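PDB 5H5O: diguanylate cyclase from Xanthomonas campestris pv. campestris, which binds cyclic GMP through its cyclic nucleotide-binding domain and probably makes cyclic di-GMP from two GTP molecules with its GGDEF domain. Local coordinates for residues R19-G33 and R78-E92. Residues are numbered along the deposited sequence; the frame is centred on the assembly and turned at random.
Sequences RMREIAAGQALFERG and RSAGASASVDSRLIE. With PCG (cyclic guanosine monophosphate), chain C.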
loop_
_atom_site.group_PDB
_atom_site.type_symbol
_atom_site.label_atom_id
_atom_site.label_comp_id
_atom_site.label_asym_id
_atom_site.label_seq_id
_atom_site.Cartn_x
_atom_site.Cartn_y
_atom_site.Cartn_z
ATOM N N ARG A 19 21.691 -3.369 -4.821
ATOM C CA ARG A 19 22.874 -3.234 -5.656
ATOM C C ARG A 19 22.624 -2.274 -6.806
ATOM O O ARG A 19 21.506 -1.810 -7.013
ATOM C CB ARG A 19 23.318 -4.588 -6.186
ATOM C CG ARG A 19 22.221 -5.356 -6.868
ATOM C CD ARG A 19 22.828 -6.273 -7.873
ATOM N NE ARG A 19 23.754 -5.522 -8.715
ATOM C CZ ARG A 19 24.796 -6.052 -9.347
ATOM N NH1 ARG A 19 25.050 -7.351 -9.238
ATOM N NH2 ARG A 19 25.574 -5.279 -10.089
HETATM N N MSE A 20 23.671 -1.969 -7.556
HETATM C CA MSE A 20 23.559 -0.986 -8.633
HETATM C C MSE A 20 23.470 -1.704 -9.960
HETATM O O MSE A 20 24.001 -2.804 -10.131
HETATM C CB MSE A 20 24.762 -0.025 -8.638
HETATM C CG MSE A 20 25.006 0.675 -7.301
HETATM SE SE MSE A 20 23.418 1.599 -6.632
HETATM C CE MSE A 20 23.197 2.825 -8.111
ATOM N N ARG A 21 22.822 -1.057 -10.910
ATOM C CA ARG A 21 22.564 -1.667 -12.198
ATOM C C ARG A 21 22.659 -0.574 -13.252
ATOM O O ARG A 21 22.021 0.476 -13.134
ATOM C CB ARG A 21 21.168 -2.308 -12.183
ATOM C CG ARG A 21 20.991 -3.509 -13.095
ATOM C CD ARG A 21 21.972 -4.633 -12.782
ATOM N NE ARG A 21 21.481 -5.635 -11.834
ATOM C CZ ARG A 21 22.106 -6.791 -11.600
ATOM N NH1 ARG A 21 23.227 -7.078 -12.250
ATOM N NH2 ARG A 21 21.625 -7.667 -10.728
ATOM N N GLU A 22 23.476 -0.806 -14.268
ATOM C CA GLU A 22 23.570 0.133 -15.374
ATOM C C GLU A 22 22.690 -0.362 -16.485
ATOM O O GLU A 22 22.581 -1.563 -16.710
ATOM C CB GLU A 22 25.014 0.247 -15.868
ATOM C CG GLU A 22 25.916 0.981 -14.901
ATOM C CD GLU A 22 27.381 0.860 -15.253
ATOM O OE1 GLU A 22 27.690 0.522 -16.416
ATOM O OE2 GLU A 22 28.222 1.097 -14.357
ATOM N N ILE A 23 22.031 0.552 -17.174
ATOM C CA ILE A 23 21.222 0.129 -18.288
ATOM C C ILE A 23 21.338 1.121 -19.434
ATOM O O ILE A 23 21.220 2.333 -19.246
ATOM C CB ILE A 23 19.755 -0.202 -17.860
ATOM C CG1 ILE A 23 18.929 -0.623 -19.073
ATOM C CG2 ILE A 23 19.104 0.942 -17.072
ATOM C CD1 ILE A 23 17.438 -0.633 -18.800
ATOM N N ALA A 24 21.633 0.603 -20.618
ATOM C CA ALA A 24 21.895 1.472 -21.763
ATOM C C ALA A 24 20.615 2.083 -22.319
ATOM O O ALA A 24 19.524 1.519 -22.165
ATOM C CB ALA A 24 22.660 0.707 -22.864
ATOM N N ALA A 25 20.765 3.238 -22.960
ATOM C CA ALA A 25 19.696 3.880 -23.713
ATOM C C ALA A 25 19.017 2.891 -24.656
ATOM O O ALA A 25 19.679 2.202 -25.425
ATOM C CB ALA A 25 20.256 5.049 -24.500
ATOM N N GLY A 26 17.692 2.812 -24.587
ATOM C CA GLY A 26 16.941 1.936 -25.465
ATOM C C GLY A 26 16.710 0.536 -24.933
ATOM O O GLY A 26 15.875 -0.193 -25.457
ATOM N N GLN A 27 17.428 0.154 -23.881
ATOM C CA GLN A 27 17.299 -1.198 -23.342
ATOM C C GLN A 27 16.073 -1.380 -22.456
ATOM O O GLN A 27 15.715 -0.505 -21.671
ATOM C CB GLN A 27 18.545 -1.585 -22.549
ATOM C CG GLN A 27 19.834 -1.505 -23.339
ATOM C CD GLN A 27 19.787 -2.304 -24.630
ATOM O OE1 GLN A 27 19.485 -3.501 -24.627
ATOM N NE2 GLN A 27 20.090 -1.642 -25.749
ATOM N N ALA A 28 15.446 -2.543 -22.569
ATOM C CA ALA A 28 14.335 -2.879 -21.703
ATOM C C ALA A 28 14.874 -3.415 -20.381
ATOM O O ALA A 28 15.871 -4.146 -20.356
ATOM C CB ALA A 28 13.444 -3.905 -22.376
ATOM N N LEU A 29 14.226 -3.025 -19.288
ATOM C CA LEU A 29 14.522 -3.565 -17.969
ATOM C C LEU A 29 13.596 -4.751 -17.705
ATOM O O LEU A 29 14.027 -5.813 -17.235
ATOM C CB LEU A 29 14.319 -2.489 -16.909
ATOM C CG LEU A 29 14.614 -2.886 -15.465
ATOM C CD1 LEU A 29 16.100 -3.201 -15.312
ATOM C CD2 LEU A 29 14.174 -1.762 -14.511
ATOM N N PHE A 30 12.317 -4.556 -18.012
ATOM C CA PHE A 30 11.361 -5.652 -18.019
ATOM C C PHE A 30 10.130 -5.356 -18.881
ATOM O O PHE A 30 9.840 -4.196 -19.206
ATOM C CB PHE A 30 10.941 -6.065 -16.598
ATOM C CG PHE A 30 10.400 -4.940 -15.758
ATOM C CD1 PHE A 30 9.123 -4.448 -15.963
ATOM C CD2 PHE A 30 11.156 -4.409 -14.739
ATOM C CE1 PHE A 30 8.627 -3.430 -15.184
ATOM C CE2 PHE A 30 10.665 -3.408 -13.952
ATOM C CZ PHE A 30 9.394 -2.911 -14.170
ATOM N N GLU A 31 9.421 -6.422 -19.248
ATOM C CA GLU A 31 8.234 -6.319 -20.083
ATOM C C GLU A 31 6.972 -6.347 -19.258
ATOM O O GLU A 31 6.912 -7.002 -18.206
ATOM C CB GLU A 31 8.190 -7.473 -21.084
ATOM C CG GLU A 31 9.424 -7.563 -21.957
ATOM C CD GLU A 31 9.712 -6.260 -22.676
ATOM O OE1 GLU A 31 8.751 -5.580 -23.099
ATOM O OE2 GLU A 31 10.903 -5.911 -22.810
ATOM N N ARG A 32 5.956 -5.639 -19.748
ATOM C CA ARG A 32 4.656 -5.627 -19.104
ATOM C C ARG A 32 4.079 -7.039 -19.088
ATOM O O ARG A 32 4.115 -7.741 -20.096
ATOM C CB ARG A 32 3.696 -4.691 -19.845
ATOM C CG ARG A 32 2.322 -4.557 -19.187
ATOM C CD ARG A 32 1.483 -3.456 -19.834
ATOM N NE ARG A 32 0.937 -3.876 -21.121
ATOM C CZ ARG A 32 1.441 -3.529 -22.302
ATOM N NH1 ARG A 32 0.870 -3.974 -23.415
ATOM N NH2 ARG A 32 2.508 -2.733 -22.370
ATOM N N GLY A 33 3.566 -7.456 -17.935
ATOM C CA GLY A 33 2.958 -8.765 -17.807
ATOM C C GLY A 33 3.898 -9.825 -17.262
ATOM O O GLY A 33 3.475 -10.940 -16.968
ATOM N N ARG A 78 3.905 -7.588 -13.886
ATOM C CA ARG A 78 4.314 -6.199 -14.106
ATOM C C ARG A 78 3.214 -5.406 -14.820
ATOM O O ARG A 78 2.776 -5.775 -15.921
ATOM C CB ARG A 78 5.614 -6.137 -14.919
ATOM C CG ARG A 78 6.852 -6.759 -14.254
ATOM C CD ARG A 78 7.281 -6.020 -12.999
ATOM N NE ARG A 78 8.651 -6.360 -12.608
ATOM C CZ ARG A 78 9.188 -6.017 -11.437
ATOM N NH1 ARG A 78 8.463 -5.334 -10.550
ATOM N NH2 ARG A 78 10.438 -6.367 -11.141
ATOM N N SER A 79 2.769 -4.330 -14.178
ATOM C CA SER A 79 1.713 -3.475 -14.714
ATOM C C SER A 79 2.180 -2.657 -15.926
ATOM O O SER A 79 1.376 -2.161 -16.702
ATOM C CB SER A 79 1.229 -2.512 -13.642
ATOM O OG SER A 79 0.978 -3.196 -12.441
ATOM N N ALA A 80 3.481 -2.509 -16.082
ATOM C CA ALA A 80 3.983 -1.766 -17.224
ATOM C C ALA A 80 5.280 -2.369 -17.698
ATOM O O ALA A 80 5.927 -3.115 -16.966
ATOM C CB ALA A 80 4.165 -0.288 -16.870
ATOM N N GLY A 81 5.638 -2.070 -18.940
ATOM C CA GLY A 81 6.977 -2.340 -19.415
ATOM C C GLY A 81 7.887 -1.203 -18.971
ATOM O O GLY A 81 7.467 -0.035 -18.927
ATOM N N ALA A 82 9.122 -1.544 -18.616
ATOM C CA ALA A 82 10.103 -0.542 -18.196
ATOM C C ALA A 82 11.299 -0.566 -19.131
ATOM O O ALA A 82 11.795 -1.644 -19.474
ATOM C CB ALA A 82 10.540 -0.787 -16.736
ATOM N N SER A 83 11.759 0.617 -19.542
ATOM C CA SER A 83 12.855 0.723 -20.493
ATOM C C SER A 83 13.611 2.044 -20.340
ATOM O O SER A 83 13.069 3.054 -19.883
ATOM C CB SER A 83 12.355 0.538 -21.935
ATOM O OG SER A 83 11.716 1.712 -22.421
ATOM N N ALA A 84 14.889 2.020 -20.684
ATOM C CA ALA A 84 15.731 3.187 -20.463
ATOM C C ALA A 84 15.618 4.149 -21.642
ATOM O O ALA A 84 15.801 3.766 -22.801
ATOM C CB ALA A 84 17.185 2.778 -20.203
ATOM N N SER A 85 15.297 5.399 -21.336
ATOM C CA SER A 85 15.177 6.420 -22.364
ATOM C C SER A 85 16.575 6.834 -22.794
ATOM O O SER A 85 16.857 7.011 -23.975
ATOM C CB SER A 85 14.405 7.619 -21.814
ATOM O OG SER A 85 14.266 8.614 -22.798
ATOM N N VAL A 86 17.440 6.992 -21.804
ATOM C CA VAL A 86 18.825 7.369 -22.012
ATOM C C VAL A 86 19.620 6.435 -21.124
ATOM O O VAL A 86 19.022 5.662 -20.377
ATOM C CB VAL A 86 19.054 8.813 -21.580
ATOM C CG1 VAL A 86 18.285 9.774 -22.512
ATOM C CG2 VAL A 86 18.624 9.013 -20.121
ATOM N N ASP A 87 20.945 6.473 -21.218
ATOM C CA ASP A 87 21.785 5.663 -20.342
ATOM C C ASP A 87 21.370 5.963 -18.905
ATOM O O ASP A 87 21.297 7.116 -18.501
ATOM C CB ASP A 87 23.271 6.003 -20.529
ATOM C CG ASP A 87 23.880 5.380 -21.789
ATOM O OD1 ASP A 87 23.152 4.816 -22.640
ATOM O OD2 ASP A 87 25.118 5.460 -21.923
ATOM N N SER A 88 21.090 4.931 -18.130
ATOM C CA SER A 88 20.553 5.157 -16.800
ATOM C C SER A 88 21.249 4.296 -15.771
ATOM O O SER A 88 21.852 3.276 -16.100
ATOM C CB SER A 88 19.047 4.865 -16.789
ATOM O OG SER A 88 18.350 5.860 -17.504
ATOM N N ARG A 89 21.165 4.705 -14.514
ATOM C CA ARG A 89 21.681 3.869 -13.438
ATOM C C ARG A 89 20.585 3.739 -12.404
ATOM O O ARG A 89 19.863 4.702 -12.131
ATOM C CB ARG A 89 22.930 4.476 -12.802
ATOM C CG ARG A 89 24.167 4.467 -13.667
ATOM C CD ARG A 89 25.268 5.223 -12.961
ATOM N NE ARG A 89 26.585 4.796 -13.396
ATOM C CZ ARG A 89 27.716 5.376 -13.013
ATOM N NH1 ARG A 89 27.674 6.409 -12.184
ATOM N NH2 ARG A 89 28.879 4.925 -13.466
ATOM N N LEU A 90 20.481 2.544 -11.826
ATOM C CA LEU A 90 19.387 2.194 -10.938
ATOM C C LEU A 90 19.903 1.536 -9.681
ATOM O O LEU A 90 20.919 0.837 -9.709
ATOM C CB LEU A 90 18.454 1.203 -11.630
ATOM C CG LEU A 90 17.898 1.515 -13.020
ATOM C CD1 LEU A 90 17.036 0.372 -13.514
ATOM C CD2 LEU A 90 17.083 2.781 -12.997
ATOM N N ILE A 91 19.195 1.751 -8.576
ATOM C CA ILE A 91 19.309 0.842 -7.436
ATOM C C ILE A 91 18.338 -0.312 -7.668
ATOM O O ILE A 91 17.147 -0.100 -7.916
ATOM C CB ILE A 91 18.946 1.522 -6.110
ATOM C CG1 ILE A 91 19.950 2.640 -5.793
ATOM C CG2 ILE A 91 18.876 0.482 -4.963
ATOM C CD1 ILE A 91 19.364 3.695 -4.875
ATOM N N GLU A 92 18.856 -1.531 -7.616
ATOM C CA GLU A 92 18.026 -2.720 -7.723
ATOM C C GLU A 92 17.913 -3.391 -6.353
ATOM O O GLU A 92 18.917 -3.772 -5.753
ATOM C CB GLU A 92 18.618 -3.671 -8.748
ATOM C CG GLU A 92 17.898 -4.997 -8.910
ATOM C CD GLU A 92 18.584 -5.886 -9.937
ATOM O OE1 GLU A 92 18.652 -5.501 -11.121
ATOM O OE2 GLU A 92 19.062 -6.967 -9.554
HETATM P PA PCG C . 5.233 -3.043 -11.164
HETATM O O1A PCG C . 6.332 -3.849 -10.558
HETATM O O2A PCG C . 3.802 -3.372 -11.450
HETATM O "O5'" PCG C . 5.909 -2.668 -12.218
HETATM C "C5'" PCG C . 5.323 -1.616 -12.989
HETATM C "C4'" PCG C . 5.309 -0.453 -12.035
HETATM O "O4'" PCG C . 4.767 0.791 -12.400
HETATM C "C3'" PCG C . 4.619 -0.799 -10.751
HETATM O "O3'" PCG C . 5.246 -1.976 -10.176
HETATM C "C2'" PCG C . 4.731 0.520 -10.036
HETATM O "O2'" PCG C . 5.881 0.702 -9.207
HETATM C "C1'" PCG C . 4.788 1.536 -11.188
HETATM N N9 PCG C . 3.693 2.493 -11.558
HETATM C C8 PCG C . 3.875 3.794 -11.815
HETATM N N7 PCG C . 2.717 4.407 -12.114
HETATM C C5 PCG C . 1.755 3.505 -12.056
HETATM C C6 PCG C . 0.282 3.494 -12.258
HETATM O O6 PCG C . -0.296 4.542 -12.564
HETATM N N1 PCG C . -0.397 2.324 -12.097
HETATM C C2 PCG C . 0.227 1.170 -11.762
HETATM N N2 PCG C . -0.502 0.043 -11.618
HETATM N N3 PCG C . 1.596 1.104 -11.558
HETATM C C4 PCG C . 2.383 2.223 -11.689
#
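Arg-78 lays its guanidinium flat over one face of the Phe-30 ring, CZ 4.2 Å from the ring centroid and the planes 17° apart. Ala-82 CB presses on the opposite face, so the ring is clamped between a cation and a methyl group, while Ala-80 O meets its edge. Phe-30 reaches this slot with CG between its backbone N and carbonyl carbon (chi1 55°). In the guanidinium plane, Arg-78 NH1 donates to the cyclic GMP phosphate oxygen O1A at 2.6 Å; NH2 is held by the backbone O of Gln-38. Ser-79 grips the second exocyclic phosphate oxygen, O2A, through both N and OG. Arg-78 and Ser-79 belong to the phosphate-binding site of the cyclic nucleotide-binding domain, a cupin-like beta roll whose two antiparallel sheets both run through these segments. A classic beta bulge sets the backbone N atoms of Leu-29 and Phe-30 both against Ala-82 O, the second bond being weak, where the chain turns its corner. Inside, Leu-29 CD2 and Leu-90 CD1 meet tip to tip at 3.7 Å. Farther out, strand 19-23 pairs antiparallel with 88-92, and Arg-21 takes Glu-92 side-on: NE to OE1 and NH2 to OE2, each 2.9 Å, each nitrogen lying out of the carboxylate plane. At the type II turn Ala-24 to Gln-27, Asp-87 OD1 accepts from Ala-25 N at 2.9 Å.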